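Local atomic coordinates of glycoside hydrolase YxiA (Bacillus licheniformis, PDB entry 3LV4), a protein that is a calcium-binding family 43 glycoside hydrolase that probably cleaves internal alpha-1,5 bonds of L-arabinan. Residues N230-R235 and G271-G276; L223-G228 and G285-G290. All coordinates share one frame; numbering follows the deposited sequence.

Contact 1: N230-R235 and G271-G276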
loop_
_atom_site.group_PDB
_atom_site.type_symbol
_atom_site.label_atom_id
_atom_site.label_comp_id
_atom_site.label_asym_id
_atom_site.label_seq_id
_atom_site.Cartn_x
_atom_site.Cartn_y
_atom_site.Cartn_z
ATOM N N ASN A 230 -7.484 -2.306 4.649
ATOM C CA ASN A 230 -7.735 -1.242 3.694
ATOM C C ASN A 230 -6.571 -0.269 3.618
ATOM O O ASN A 230 -5.965 0.076 4.637
ATOM C CB ASN A 230 -9.072 -0.520 3.981
ATOM C CG ASN A 230 -9.089 0.184 5.325
ATOM O OD1 ASN A 230 -9.099 1.417 5.390
ATOM N ND2 ASN A 230 -9.106 -0.590 6.407
ATOM N N ILE A 231 -6.260 0.153 2.398
ATOM C CA ILE A 231 -5.154 1.069 2.151
ATOM C C ILE A 231 -5.596 2.498 2.415
ATOM O O ILE A 231 -6.646 2.933 1.938
ATOM C CB ILE A 231 -4.634 0.947 0.702
ATOM C CG1 ILE A 231 -3.987 -0.428 0.494
ATOM C CG2 ILE A 231 -3.643 2.072 0.389
ATOM C CD1 ILE A 231 -3.784 -0.818 -0.972
ATOM N N ARG A 232 -4.797 3.217 3.194
ATOM C CA ARG A 232 -5.066 4.614 3.482
ATOM C C ARG A 232 -3.820 5.417 3.174
ATOM O O ARG A 232 -2.714 4.867 3.079
ATOM C CB ARG A 232 -5.475 4.812 4.945
ATOM C CG ARG A 232 -6.670 3.966 5.363
ATOM C CD ARG A 232 -7.434 4.538 6.557
ATOM N NE ARG A 232 -8.626 3.731 6.820
ATOM C CZ ARG A 232 -9.644 4.105 7.591
ATOM N NH1 ARG A 232 -9.614 5.277 8.221
ATOM N NH2 ARG A 232 -10.688 3.291 7.745
ATOM N N VAL A 233 -3.993 6.722 3.019
ATOM C CA VAL A 233 -2.867 7.576 2.679
ATOM C C VAL A 233 -2.951 8.894 3.448
ATOM O O VAL A 233 -4.044 9.339 3.843
ATOM C CB VAL A 233 -2.802 7.807 1.148
ATOM C CG1 VAL A 233 -4.000 8.653 0.671
ATOM C CG2 VAL A 233 -1.460 8.424 0.736
ATOM N N ALA A 234 -1.783 9.485 3.691
ATOM C CA ALA A 234 -1.662 10.791 4.311
ATOM C C ALA A 234 -0.515 11.480 3.587
ATOM O O ALA A 234 0.202 10.832 2.818
ATOM C CB ALA A 234 -1.355 10.645 5.806
ATOM N N ARG A 235 -0.326 12.776 3.799
ATOM C CA ARG A 235 0.723 13.464 3.046
ATOM C C ARG A 235 1.480 14.502 3.868
ATOM O O ARG A 235 0.992 14.992 4.889
ATOM C CB ARG A 235 0.153 14.114 1.776
ATOM C CG ARG A 235 -0.665 15.375 2.042
ATOM C CD ARG A 235 -1.355 15.863 0.781
ATOM N NE ARG A 235 -2.073 17.110 1.032
ATOM C CZ ARG A 235 -2.763 17.781 0.117
ATOM N NH1 ARG A 235 -2.845 17.332 -1.132
ATOM N NH2 ARG A 235 -3.375 18.909 0.456
ATOM N N GLY A 271 -7.058 9.389 8.316
ATOM C CA GLY A 271 -6.445 8.964 7.070
ATOM C C GLY A 271 -7.409 9.018 5.895
ATOM O O GLY A 271 -8.629 9.028 6.077
ATOM N N VAL A 272 -6.872 9.045 4.680
ATOM C CA VAL A 272 -7.720 8.984 3.492
ATOM C C VAL A 272 -7.798 7.530 3.040
ATOM O O VAL A 272 -6.799 6.965 2.600
ATOM C CB VAL A 272 -7.140 9.846 2.356
ATOM C CG1 VAL A 272 -8.030 9.780 1.109
ATOM C CG2 VAL A 272 -6.961 11.304 2.824
ATOM N N LYS A 273 -8.975 6.920 3.161
ATOM C CA LYS A 273 -9.149 5.508 2.802
ATOM C C LYS A 273 -9.370 5.380 1.303
ATOM O O LYS A 273 -10.331 5.929 0.763
ATOM C CB LYS A 273 -10.318 4.891 3.572
ATOM C CG LYS A 273 -10.681 3.479 3.145
ATOM C CD LYS A 273 -11.869 2.954 3.960
ATOM C CE LYS A 273 -12.294 1.545 3.540
ATOM N NZ LYS A 273 -13.572 1.141 4.212
ATOM N N LEU A 274 -8.487 4.647 0.633
ATOM C CA LEU A 274 -8.506 4.599 -0.834
ATOM C C LEU A 274 -9.328 3.456 -1.398
ATOM O O LEU A 274 -9.819 3.539 -2.525
ATOM C CB LEU A 274 -7.086 4.490 -1.383
ATOM C CG LEU A 274 -6.208 5.701 -1.080
ATOM C CD1 LEU A 274 -4.800 5.485 -1.644
ATOM C CD2 LEU A 274 -6.860 6.962 -1.657
HETATM N N MSE A 275 -9.466 2.385 -0.624
HETATM C CA MSE A 275 -10.069 1.157 -1.145
HETATM C C MSE A 275 -10.339 0.166 -0.018
HETATM O O MSE A 275 -9.456 -0.092 0.808
HETATM C CB MSE A 275 -9.135 0.526 -2.187
HETATM C CG MSE A 275 -9.603 -0.809 -2.751
HETATM SE SE MSE A 275 -8.300 -1.546 -4.055
HETATM C CE MSE A 275 -6.641 -1.144 -3.109
ATOM N N GLY A 276 -11.562 -0.368 0.019
ATOM C CA GLY A 276 -11.906 -1.481 0.891
ATOM C C GLY A 276 -12.439 -2.665 0.092
ATOM O O GLY A 276 -12.188 -2.767 -1.112
HETATM O O HOH W 1 -7.196 -1.261 0.186
#
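N230 and K273 meet with their side chains at about a right angle: the extended lysine chain runs past the amide, its CG 3.4 Å from N230 OD1. With CG anti to the backbone N (chi1 173°), the lysine reaches along the face that also carries R232 to H362 and D365, where NZ forms a hydrogen bond with the main-chain O of the first and a salt bridge with the second. R232 NE donates to N230 OD1 in the plane of both groups (2.8 Å, 166° at the hydrogen), which fixes the turn of the guanidinium, and K273 CB lies 3.8 Å above one of its faces, toward the rim. NH1 is further gripped by the carbonyls of E268 and Y270.

The backbones are neighbouring antiparallel strands in the fourth blade of the five-bladed beta-propeller of family 43. V233 and V272 form a hydrogen-bonded pair. Farther along, L274 N donates to I231 O at 2.8 Å and 172°. I231 N donates to water 1 (2.8 Å), which in turn donates to M275 O, so that the water joins the two strands there.

On the face opposite R232, the side chains of I231 and selenomethionine M275 point the same way, CD1 of I231 3.6 Å from CE of M275. Beside them V233 CG1 packs against V272 CB (3.8 Å) and L274 CD1 (4.0 Å).

Contact 2: L223-G228 and G285-G290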
loop_
_atom_site.group_PDB
_atom_site.type_symbol
_atom_site.label_atom_id
_atom_site.label_comp_id
_atom_site.label_asym_id
_atom_site.label_seq_id
_atom_site.Cartn_x
_atom_site.Cartn_y
_atom_site.Cartn_z
ATOM N N LEU A 223 -4.995 -8.273 7.873
ATOM C CA LEU A 223 -4.755 -8.811 6.536
ATOM C C LEU A 223 -5.704 -9.939 6.110
ATOM O O LEU A 223 -5.957 -10.113 4.912
ATOM C CB LEU A 223 -3.303 -9.276 6.401
ATOM C CG LEU A 223 -2.902 -10.490 7.239
ATOM C CD1 LEU A 223 -3.129 -11.801 6.474
ATOM C CD2 LEU A 223 -1.449 -10.360 7.640
ATOM N N ALA A 224 -6.206 -10.720 7.066
ATOM C CA ALA A 224 -7.050 -11.872 6.716
ATOM C C ALA A 224 -8.377 -11.419 6.105
ATOM O O ALA A 224 -8.729 -10.242 6.179
ATOM C CB ALA A 224 -7.302 -12.759 7.935
ATOM N N ALA A 225 -9.116 -12.350 5.507
ATOM C CA ALA A 225 -10.372 -11.995 4.858
ATOM C C ALA A 225 -11.407 -11.426 5.825
ATOM O O ALA A 225 -12.344 -10.762 5.393
ATOM C CB ALA A 225 -10.953 -13.189 4.102
ATOM N N ASP A 226 -11.244 -11.689 7.120
ATOM C CA ASP A 226 -12.163 -11.152 8.124
ATOM C C ASP A 226 -11.604 -9.905 8.809
ATOM O O ASP A 226 -12.154 -9.452 9.822
ATOM C CB ASP A 226 -12.498 -12.206 9.185
ATOM C CG ASP A 226 -11.292 -12.619 10.008
ATOM O OD1 ASP A 226 -10.181 -12.116 9.736
ATOM O OD2 ASP A 226 -11.454 -13.459 10.930
ATOM N N GLY A 227 -10.518 -9.354 8.264
ATOM C CA GLY A 227 -9.789 -8.292 8.937
ATOM C C GLY A 227 -10.095 -6.854 8.516
ATOM O O GLY A 227 -9.697 -5.909 9.192
ATOM N N GLY A 228 -10.792 -6.674 7.399
ATOM C CA GLY A 228 -11.106 -5.331 6.937
ATOM C C GLY A 228 -9.882 -4.543 6.485
ATOM O O GLY A 228 -9.847 -3.316 6.611
ATOM N N GLY A 285 -14.355 -9.235 -7.552
ATOM C CA GLY A 285 -14.182 -8.238 -6.504
ATOM C C GLY A 285 -12.945 -8.506 -5.659
ATOM O O GLY A 285 -12.225 -9.474 -5.919
ATOM N N TYR A 286 -12.697 -7.648 -4.664
ATOM C CA TYR A 286 -11.543 -7.791 -3.766
ATOM C C TYR A 286 -11.972 -7.883 -2.302
ATOM O O TYR A 286 -12.940 -7.238 -1.885
ATOM C CB TYR A 286 -10.579 -6.590 -3.861
ATOM C CG TYR A 286 -9.855 -6.380 -5.175
ATOM C CD1 TYR A 286 -9.841 -7.356 -6.166
ATOM C CD2 TYR A 286 -9.175 -5.188 -5.413
ATOM C CE1 TYR A 286 -9.164 -7.138 -7.370
ATOM C CE2 TYR A 286 -8.498 -4.960 -6.594
ATOM C CZ TYR A 286 -8.500 -5.933 -7.571
ATOM O OH TYR A 286 -7.833 -5.684 -8.747
ATOM N N VAL A 287 -11.213 -8.660 -1.529
ATOM C CA VAL A 287 -11.373 -8.757 -0.084
ATOM C C VAL A 287 -10.015 -8.480 0.554
ATOM O O VAL A 287 -9.003 -9.043 0.133
ATOM C CB VAL A 287 -11.869 -10.172 0.337
ATOM C CG1 VAL A 287 -11.837 -10.340 1.854
ATOM C CG2 VAL A 287 -13.271 -10.418 -0.187
ATOM N N SER A 288 -9.997 -7.607 1.560
ATOM C CA SER A 288 -8.752 -7.184 2.208
ATOM C C SER A 288 -7.603 -6.825 1.254
ATOM O O SER A 288 -6.483 -7.306 1.418
ATOM C CB SER A 288 -8.287 -8.230 3.227
ATOM O OG SER A 288 -9.164 -8.267 4.350
ATOM N N PRO A 289 -7.868 -5.961 0.262
ATOM C CA PRO A 289 -6.745 -5.505 -0.567
ATOM C C PRO A 289 -5.826 -4.612 0.275
ATOM O O PRO A 289 -6.318 -3.750 1.002
ATOM C CB PRO A 289 -7.441 -4.701 -1.675
ATOM C CG PRO A 289 -8.714 -4.207 -1.032
ATOM C CD PRO A 289 -9.146 -5.329 -0.124
ATOM N N GLY A 290 -4.514 -4.814 0.206
ATOM C CA GLY A 290 -3.624 -4.030 1.041
ATOM C C GLY A 290 -2.160 -4.432 1.019
ATOM O O GLY A 290 -1.698 -5.158 0.132
HETATM O O HOH W 2 -11.769 -8.071 4.993
#
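S288 OG is gripped from several directions. It donates to A224 O at 2.7 Å and accepts from water 2, whose oxygen is also 2.7 Å from OG; the backbone N of Y229 adds a weak bond. The serine hydroxyl approaches A224 O from above the carbonyl plane, 40° out of it, with a C=O...OG angle of 134°. That oblique approach is compatible with a second donor, since G227 N reaches A224 O from the opposite face at 2.9 Å, closing the type I beta turn A224-G227. A single carbonyl thus takes both the bond internal to the turn and the bond across the contact.

Water 2 extends the link: it donates to A225 O (2.8 Å) and accepts from G228 N (2.9 Å), so the hydroxyl is tied through one water to two further backbone positions of the loop. In the five-bladed propeller of family 43, this loop joins strands 213-220 and 230-236 of the fourth blade, whereas S288 lies at the corner between the weakly bonded 285-286, where Y286 pairs with F278 beside the fourth blade, and 289-290, which enters the fifth, G290 pairing with H308. The contact therefore lies where the two blades meet, close to the active site: the side chain of L223 is about 4 Å from that of E201, the predicted proton donor.

At this corner S288 has positive phi (46°), its backbone N held by the side chain of N277. Its CB packs 3.4 Å from L223 O. Next to it, V287 places CG1 anti to the backbone N, and this methyl meets A225 CB at 3.7 Å. A225 N donates to the carboxylate of E316.

The centres of contacts 1 and 2 are 14 Å apart, and both lie within the family 43 catalytic region. Along the chain the order is 223-228, 230-235, 271-276, 285-290, so both segments of contact 1 fall between those of contact 2. Contact 1 joins two strands within the fourth blade; contact 2 joins the 213-220/230-236 loop to the corner leading into the fifth. They also touch directly: I231 CG1 is 3.7 Å from G290 CA, and M275 CG is 3.9 Å from P289 CG. Contact 2 lies beside predicted E201, contact 1 farther off, the I231 side chain about 10 Å from that of E201. Strand 272-280 also pairs in parallel with 371-378 of the C-terminal domain.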